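Local coordinates for protein uroporphyrinogen III synthase (Thermus thermophilus, PDB 1WCW) that probably catalyses the cyclisation of the linear tetrapyrrole hydroxymethylbilane to uroporphyrinogen III, a step in the biosynthesis of haem and related cofactors, at residues F93-G98 and P112-D117; P125-G130 and N148-R153; R131-L136 and G154-P159. All coordinates share one frame; numbering follows the deposited sequence.

Interaction 1: F93-G98 and P112-D117; sequences FRLARG and PHAVGD
Ala96 O accepts the N-H of Gly116, with Gly116 N 2.9 Å from the oxygen. The same Ala96 O is also approached by the CA-H of Val115, with Val115 CA at 3.2 Å. One residue pair back, Ala114 O receives the N-H of Ala96. The third backbone bond, His113 N to Arg94 O at 2.8 Å, is more bent, with 145° at the hydrogen. Together these bonds register strand 93-96 in parallel against the short edge strand 114-115. On one face of the sheet Leu95 CD2 lies 3.5 Å from Ala114 CB; on the other Ala96 CB meets Pro112 CB.

The imidazole of His113 sits between two flat groups of the neighbouring strand. Its plane is within 6° of that of the Phe93 ring, but the two are slid so far apart that they barely overlap, and Phe93 CE1 rests 3.6 Å from His113 CB. His113 NE2 lies over one face of the Arg94 guanidinium, offset toward the rim, the planes turned 45° apart, and makes a weak hydrogen bond to Ala92 O. The guanidinium itself hydrogen-bonds to the carbonyls of Pro111 and Leu89. The positive guanidinium beside it would probably disfavour a second proton on the imidazole.

Interaction 2: P125-G130 and N148-R153; sequences PLLPQG and NALAER
Arg153 NE donates to Leu127 O across 2.7 Å, the acceptor lying close to the plane of the guanidinium at its edge while the donor stands 36° out of the carbonyl plane. The side chain turns sharply at its second torsion (chi2 -63°), bringing Arg153 CD to 3.4 Å from Leu127 O. NH2 has its own acceptor, the carbonyl of Leu124, so the guanidinium spans two backbone oxygens of the chain that leaves helix 120-123.

The backbone of Arg153 is engaged as well. Its O takes the N-H of Gly130 at 2.8 Å in an almost straight bond (176° at the hydrogen), and a CA-H of Gln129 approaches that oxygen too. Its N continues the helical pattern by bonding to Ala149 O, just as Glu152 N bonds to Asn148 O. Pro128 O, which lies 3.6 Å from Arg153 CB, is satisfied by the hydroxyl of Tyr155. The side chain of Gln129 crosses that of Arg153 at about a right angle.

Beside these polar links, Leu127 reaches the helix with both branches: CD1 packs 3.5 Å from Ala149 CB, and CD2 meets Leu150 CD2 at 3.9 Å. An alanine in place of Arg153 would probably leave the carbonyls of Leu127 and Leu124 without these donors and Leu127 CB without the packing of CG and NE, although the backbone bond to Gly130 could remain.

Helix 144-152 is the connection of a parallel beta-alpha-beta crossover between strands 132-137 and 155-167, and the contact ties its C-terminal end, where Gly154 completes a Schellman motif, to the loop entering the first of them.

Interaction 3: R131-L136 and G154-P159; sequences RGVAAL and GYRVLP
Val133 CG2, anti to its carbonyl carbon, and Arg156 CG, anti to its backbone N (chi1 178°), belong to side chains that run side by side and point the same way. The chain of Arg156 bends at chi3 (58°), which sets NE, and NH1 comes to 3.1 Å from Val133 CG2, which lies at the guanidinium edge. The other methyl, Val133 CG1, faces Leu158 CB at 3.9 Å.

Four backbone hydrogen bonds join the strands in parallel: Arg156 N to Gly132 O, Ala134 N to Arg156 O, Leu158 N to Ala134 O and Leu136 N to Leu158 O, the last at 2.9 Å. The strand axes are 34° apart, a marked twist. Strands 132-137 and 155-167 are the two arms of a beta-alpha-beta unit whose connecting helix, 144-152, packs on the face carrying Ala134, Leu136 and Val157; helix 50-57 covers Ala135 and Leu158 on the reverse.

On the helix-facing side Ala134 CB touches Tyr155 CB at 3.6 Å and lies oblique to the ring, while Leu136 CB meets Val157 CG1 at 4.2 Å. Gly132 O is shared: besides Arg156 N it takes a hydrogen from a water at 2.9 Å, and a CA-H of Tyr155 also reaches it. That water donates its second hydrogen to Gly154 O, at 2.7 Å, bridging the two segments beside Gly132 and Gly154. Positive phi at both Gly132 and Gly154 would press any CB against the preceding carbonyl oxygen.

All three contacts lie in one domain, around the mixed six-stranded sheet that includes strands 155-167, 132-137, 62-65, 93-96 and 114-115 in that spatial order. Interaction 1 forms one edge of it; interaction 3 pairs strands 132-137 and 155-167, on the other side of strand 62-65, with centres about 15 Å apart and no touch. Interaction 2 bridges them, its centre about 13 Å from interaction 1 and 9 Å from interaction 3. Leu95 CD1 packs 3.6 Å from Leu127 CD2, and Leu150 CB packs against Val157 CG2. Along the chain interaction 1 closes first, whereas the segments of interactions 2 and 3 alternate; after helix 120-123, loop 125-130 leads back to strand 132-137 beyond strand 62-65.

Interaction 1: F93-G98 and P112-D117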
# COMPACT_ATOMS: atom_id res chain seq x y z
N PHE A 93 -18.49 14.61 3.18
CA PHE A 93 -18.63 13.30 3.84
C PHE A 93 -17.23 12.68 3.61
O PHE A 93 -16.79 12.57 2.46
CB PHE A 93 -19.71 12.47 3.17
CG PHE A 93 -19.99 11.18 3.84
CD1 PHE A 93 -20.68 11.14 5.06
CD2 PHE A 93 -19.56 10.01 3.28
CE1 PHE A 93 -20.93 9.89 5.69
CE2 PHE A 93 -19.80 8.76 3.94
CZ PHE A 93 -20.51 8.73 5.17
N ARG A 94 -16.59 12.28 4.68
CA ARG A 94 -15.21 11.81 4.59
C ARG A 94 -15.08 10.36 4.84
O ARG A 94 -15.53 9.86 5.89
CB ARG A 94 -14.37 12.59 5.58
CG ARG A 94 -14.33 14.10 5.33
CD ARG A 94 -13.45 14.83 6.38
NE ARG A 94 -13.92 14.70 7.74
CZ ARG A 94 -14.91 15.42 8.26
NH1 ARG A 94 -15.24 15.18 9.55
NH2 ARG A 94 -15.57 16.32 7.53
N LEU A 95 -14.47 9.64 3.91
CA LEU A 95 -14.19 8.22 4.05
C LEU A 95 -12.72 7.91 4.07
O LEU A 95 -11.94 8.56 3.32
CB LEU A 95 -14.76 7.45 2.90
CG LEU A 95 -16.26 7.41 2.81
CD1 LEU A 95 -16.69 6.76 1.53
CD2 LEU A 95 -16.88 6.64 4.04
N ALA A 96 -12.29 6.99 4.90
CA ALA A 96 -10.87 6.56 4.87
C ALA A 96 -10.87 5.09 4.54
O ALA A 96 -11.65 4.31 5.07
CB ALA A 96 -10.26 6.82 6.18
N ARG A 97 -10.01 4.69 3.62
CA ARG A 97 -9.95 3.29 3.23
C ARG A 97 -9.52 2.41 4.41
O ARG A 97 -10.03 1.29 4.53
CB ARG A 97 -8.97 3.10 2.07
CG ARG A 97 -8.91 1.67 1.55
CD ARG A 97 -7.90 1.53 0.39
NE ARG A 97 -6.55 1.89 0.75
CZ ARG A 97 -5.49 1.78 -0.07
NH1 ARG A 97 -5.65 1.30 -1.28
NH2 ARG A 97 -4.33 2.24 0.36
N GLY A 98 -8.65 2.90 5.28
CA GLY A 98 -8.15 2.09 6.38
C GLY A 98 -7.66 2.97 7.50
O GLY A 98 -7.77 4.19 7.44
N PRO A 112 -12.69 10.93 9.88
CA PRO A 112 -13.58 10.33 8.90
C PRO A 112 -14.93 9.95 9.47
O PRO A 112 -15.05 9.60 10.63
CB PRO A 112 -12.81 9.09 8.42
CG PRO A 112 -11.99 8.70 9.64
CD PRO A 112 -11.57 10.02 10.27
N HIS A 113 -15.94 9.98 8.61
CA HIS A 113 -17.27 9.51 9.00
C HIS A 113 -17.34 8.02 8.95
O HIS A 113 -18.19 7.45 9.66
CB HIS A 113 -18.33 10.14 8.10
CG HIS A 113 -18.33 11.63 8.16
ND1 HIS A 113 -18.83 12.43 9.18
CD2 HIS A 113 -17.84 12.49 7.23
CE1 HIS A 113 -18.67 13.71 8.86
NE2 HIS A 113 -18.06 13.76 7.67
N ALA A 114 -16.58 7.33 8.11
CA ALA A 114 -16.55 5.89 8.09
C ALA A 114 -15.17 5.49 7.58
O ALA A 114 -14.47 6.25 6.90
CB ALA A 114 -17.63 5.34 7.22
N VAL A 115 -14.78 4.28 7.97
CA VAL A 115 -13.44 3.74 7.72
C VAL A 115 -13.57 2.30 7.32
O VAL A 115 -14.33 1.50 7.95
CB VAL A 115 -12.56 3.78 9.00
CG1 VAL A 115 -11.16 3.33 8.69
CG2 VAL A 115 -12.56 5.17 9.55
N GLY A 116 -12.85 1.93 6.27
CA GLY A 116 -12.86 0.57 5.75
C GLY A 116 -11.82 -0.26 6.47
O GLY A 116 -11.35 0.08 7.58
N ASP A 117 -11.45 -1.36 5.80
CA ASP A 117 -10.51 -2.31 6.40
C ASP A 117 -9.20 -2.36 5.63
O ASP A 117 -8.41 -3.36 5.73
CB ASP A 117 -11.14 -3.71 6.53
CG ASP A 117 -11.26 -4.44 5.23
OD1 ASP A 117 -10.71 -3.94 4.21
OD2 ASP A 117 -11.89 -5.55 5.19

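Interaction 2: P125-G130 and N148-R153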
# COMPACT_ATOMS: atom_id res chain seq x y z
N PRO A 125 -19.98 -0.71 1.06
CA PRO A 125 -21.16 -0.38 1.90
C PRO A 125 -21.12 0.97 2.53
O PRO A 125 -22.12 1.48 3.10
CB PRO A 125 -21.20 -1.51 2.91
CG PRO A 125 -19.72 -1.86 3.10
CD PRO A 125 -19.18 -1.81 1.67
N LEU A 126 -19.96 1.62 2.43
CA LEU A 126 -19.76 2.93 3.01
C LEU A 126 -19.85 3.99 1.93
O LEU A 126 -19.68 5.18 2.30
CB LEU A 126 -18.37 2.98 3.69
CG LEU A 126 -18.05 1.84 4.64
CD1 LEU A 126 -16.63 2.11 5.26
CD2 LEU A 126 -19.06 1.74 5.81
N LEU A 127 -20.01 3.63 0.64
CA LEU A 127 -20.06 4.63 -0.42
C LEU A 127 -21.51 4.95 -0.61
O LEU A 127 -22.27 4.11 -1.14
CB LEU A 127 -19.51 4.13 -1.77
CG LEU A 127 -18.04 3.78 -1.90
CD1 LEU A 127 -17.77 3.26 -3.32
CD2 LEU A 127 -17.19 4.96 -1.56
N PRO A 128 -21.89 6.16 -0.26
CA PRO A 128 -23.32 6.51 -0.39
C PRO A 128 -23.79 6.91 -1.76
O PRO A 128 -23.04 7.55 -2.53
CB PRO A 128 -23.49 7.67 0.59
CG PRO A 128 -22.20 7.65 1.48
CD PRO A 128 -21.14 7.16 0.52
N GLN A 129 -25.01 6.50 -2.11
CA GLN A 129 -25.62 6.92 -3.33
C GLN A 129 -25.75 8.42 -3.14
O GLN A 129 -26.34 8.92 -2.14
CB GLN A 129 -26.95 6.23 -3.45
CG GLN A 129 -27.47 6.48 -4.83
CD GLN A 129 -26.77 5.63 -5.95
OE1 GLN A 129 -26.64 6.17 -7.09
NE2 GLN A 129 -26.42 4.37 -5.71
N GLY A 130 -25.27 9.19 -4.11
CA GLY A 130 -25.28 10.63 -3.95
C GLY A 130 -25.34 11.40 -5.26
O GLY A 130 -25.72 10.85 -6.31
N ASN A 148 -14.98 3.14 -10.39
CA ASN A 148 -16.21 2.76 -11.02
C ASN A 148 -17.35 2.81 -10.01
O ASN A 148 -18.48 3.27 -10.34
CB ASN A 148 -16.04 1.37 -11.64
CG ASN A 148 -15.25 1.42 -12.92
OD1 ASN A 148 -15.61 2.14 -13.84
ND2 ASN A 148 -14.17 0.66 -12.98
N ALA A 149 -17.12 2.34 -8.77
CA ALA A 149 -18.20 2.42 -7.78
C ALA A 149 -18.62 3.88 -7.49
O ALA A 149 -19.81 4.17 -7.37
CB ALA A 149 -17.79 1.75 -6.52
N LEU A 150 -17.68 4.84 -7.41
CA LEU A 150 -18.06 6.22 -7.15
C LEU A 150 -18.95 6.70 -8.28
O LEU A 150 -19.94 7.41 -8.01
CB LEU A 150 -16.82 7.10 -7.05
CG LEU A 150 -16.09 6.92 -5.73
CD1 LEU A 150 -14.74 7.58 -5.87
CD2 LEU A 150 -16.91 7.46 -4.56
N ALA A 151 -18.62 6.34 -9.52
CA ALA A 151 -19.47 6.78 -10.65
C ALA A 151 -20.84 6.13 -10.58
O ALA A 151 -21.87 6.81 -10.79
CB ALA A 151 -18.77 6.44 -11.99
N GLU A 152 -20.88 4.84 -10.24
CA GLU A 152 -22.18 4.14 -10.11
C GLU A 152 -23.03 4.78 -9.01
O GLU A 152 -24.28 4.83 -9.11
CB GLU A 152 -21.96 2.65 -9.82
CG GLU A 152 -21.48 1.85 -11.00
CD GLU A 152 -21.28 0.36 -10.65
OE1 GLU A 152 -20.49 0.04 -9.71
OE2 GLU A 152 -21.90 -0.49 -11.31
N ARG A 153 -22.39 5.26 -7.96
CA ARG A 153 -23.10 5.91 -6.87
C ARG A 153 -23.57 7.33 -7.18
O ARG A 153 -24.19 7.96 -6.32
CB ARG A 153 -22.18 5.94 -5.62
CG ARG A 153 -21.90 4.62 -4.99
CD ARG A 153 -23.13 3.93 -4.42
NE ARG A 153 -22.66 2.90 -3.51
CZ ARG A 153 -22.27 1.70 -3.92
NH1 ARG A 153 -22.34 1.39 -5.21
NH2 ARG A 153 -21.68 0.86 -3.09

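Interaction 3: R131-L136 and G154-P159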
# COMPACT_ATOMS: atom_id res chain seq x y z
N ARG A 131 -25.03 12.69 -5.19
CA ARG A 131 -25.06 13.63 -6.27
C ARG A 131 -23.79 14.49 -6.08
O ARG A 131 -23.34 14.73 -4.96
CB ARG A 131 -26.31 14.57 -6.11
CG ARG A 131 -27.68 13.89 -5.75
CD ARG A 131 -28.53 14.56 -4.59
NE ARG A 131 -28.97 15.94 -4.85
CZ ARG A 131 -29.27 16.82 -3.90
NH1 ARG A 131 -29.65 18.05 -4.23
NH2 ARG A 131 -29.19 16.50 -2.62
N GLY A 132 -23.22 14.99 -7.14
CA GLY A 132 -22.12 15.87 -6.90
C GLY A 132 -20.79 15.30 -7.30
O GLY A 132 -20.64 14.46 -8.17
N VAL A 133 -19.81 15.75 -6.53
CA VAL A 133 -18.39 15.45 -6.78
C VAL A 133 -17.75 14.68 -5.64
O VAL A 133 -17.99 15.04 -4.48
CB VAL A 133 -17.62 16.76 -6.97
CG1 VAL A 133 -16.16 16.43 -7.22
CG2 VAL A 133 -18.24 17.52 -8.12
N ALA A 134 -17.03 13.66 -6.02
CA ALA A 134 -16.27 12.83 -5.06
C ALA A 134 -14.79 13.00 -5.37
O ALA A 134 -14.30 12.60 -6.43
CB ALA A 134 -16.67 11.34 -5.17
N ALA A 135 -14.06 13.51 -4.40
CA ALA A 135 -12.61 13.68 -4.53
C ALA A 135 -11.98 12.39 -4.03
O ALA A 135 -12.33 11.89 -2.94
CB ALA A 135 -12.17 14.82 -3.65
N LEU A 136 -11.09 11.82 -4.82
CA LEU A 136 -10.46 10.55 -4.49
C LEU A 136 -8.96 10.77 -4.44
O LEU A 136 -8.34 11.13 -5.47
CB LEU A 136 -10.85 9.52 -5.58
CG LEU A 136 -10.11 8.21 -5.51
CD1 LEU A 136 -10.36 7.46 -4.24
CD2 LEU A 136 -10.57 7.38 -6.64
N GLY A 154 -23.24 7.86 -8.35
CA GLY A 154 -23.76 9.16 -8.76
C GLY A 154 -22.80 10.34 -8.80
O GLY A 154 -23.17 11.47 -9.14
N TYR A 155 -21.51 10.11 -8.49
CA TYR A 155 -20.57 11.21 -8.45
C TYR A 155 -19.67 11.35 -9.67
O TYR A 155 -19.32 10.39 -10.33
CB TYR A 155 -19.61 10.99 -7.25
CG TYR A 155 -20.31 10.85 -5.92
CD1 TYR A 155 -20.54 9.58 -5.39
CD2 TYR A 155 -20.75 11.95 -5.24
CE1 TYR A 155 -21.20 9.43 -4.18
CE2 TYR A 155 -21.43 11.82 -4.03
CZ TYR A 155 -21.65 10.54 -3.52
OH TYR A 155 -22.35 10.41 -2.32
N ARG A 156 -19.31 12.60 -9.87
CA ARG A 156 -18.23 12.90 -10.79
C ARG A 156 -16.91 12.71 -9.93
O ARG A 156 -16.83 13.30 -8.83
CB ARG A 156 -18.27 14.33 -11.26
CG ARG A 156 -17.11 14.70 -12.20
CD ARG A 156 -17.27 16.15 -12.73
NE ARG A 156 -17.33 17.13 -11.64
CZ ARG A 156 -17.62 18.43 -11.76
NH1 ARG A 156 -17.62 19.21 -10.69
NH2 ARG A 156 -17.92 18.96 -12.95
N VAL A 157 -15.95 11.98 -10.45
CA VAL A 157 -14.70 11.73 -9.69
C VAL A 157 -13.66 12.81 -9.93
O VAL A 157 -13.40 13.17 -11.10
CB VAL A 157 -14.11 10.36 -10.01
CG1 VAL A 157 -12.77 10.15 -9.25
CG2 VAL A 157 -15.09 9.27 -9.56
N LEU A 158 -13.10 13.38 -8.85
CA LEU A 158 -12.02 14.39 -8.93
C LEU A 158 -10.79 13.67 -8.36
O LEU A 158 -10.67 13.51 -7.17
CB LEU A 158 -12.45 15.60 -8.11
CG LEU A 158 -11.32 16.63 -7.87
CD1 LEU A 158 -10.93 17.31 -9.20
CD2 LEU A 158 -11.80 17.62 -6.89
N PRO A 159 -9.88 13.19 -9.20
CA PRO A 159 -8.72 12.49 -8.71
C PRO A 159 -7.69 13.46 -8.14
O PRO A 159 -7.48 14.53 -8.75
CB PRO A 159 -8.22 11.76 -9.95
CG PRO A 159 -8.58 12.73 -11.06
CD PRO A 159 -9.90 13.28 -10.69
O HOH W 1 -22.55 13.82 -10.20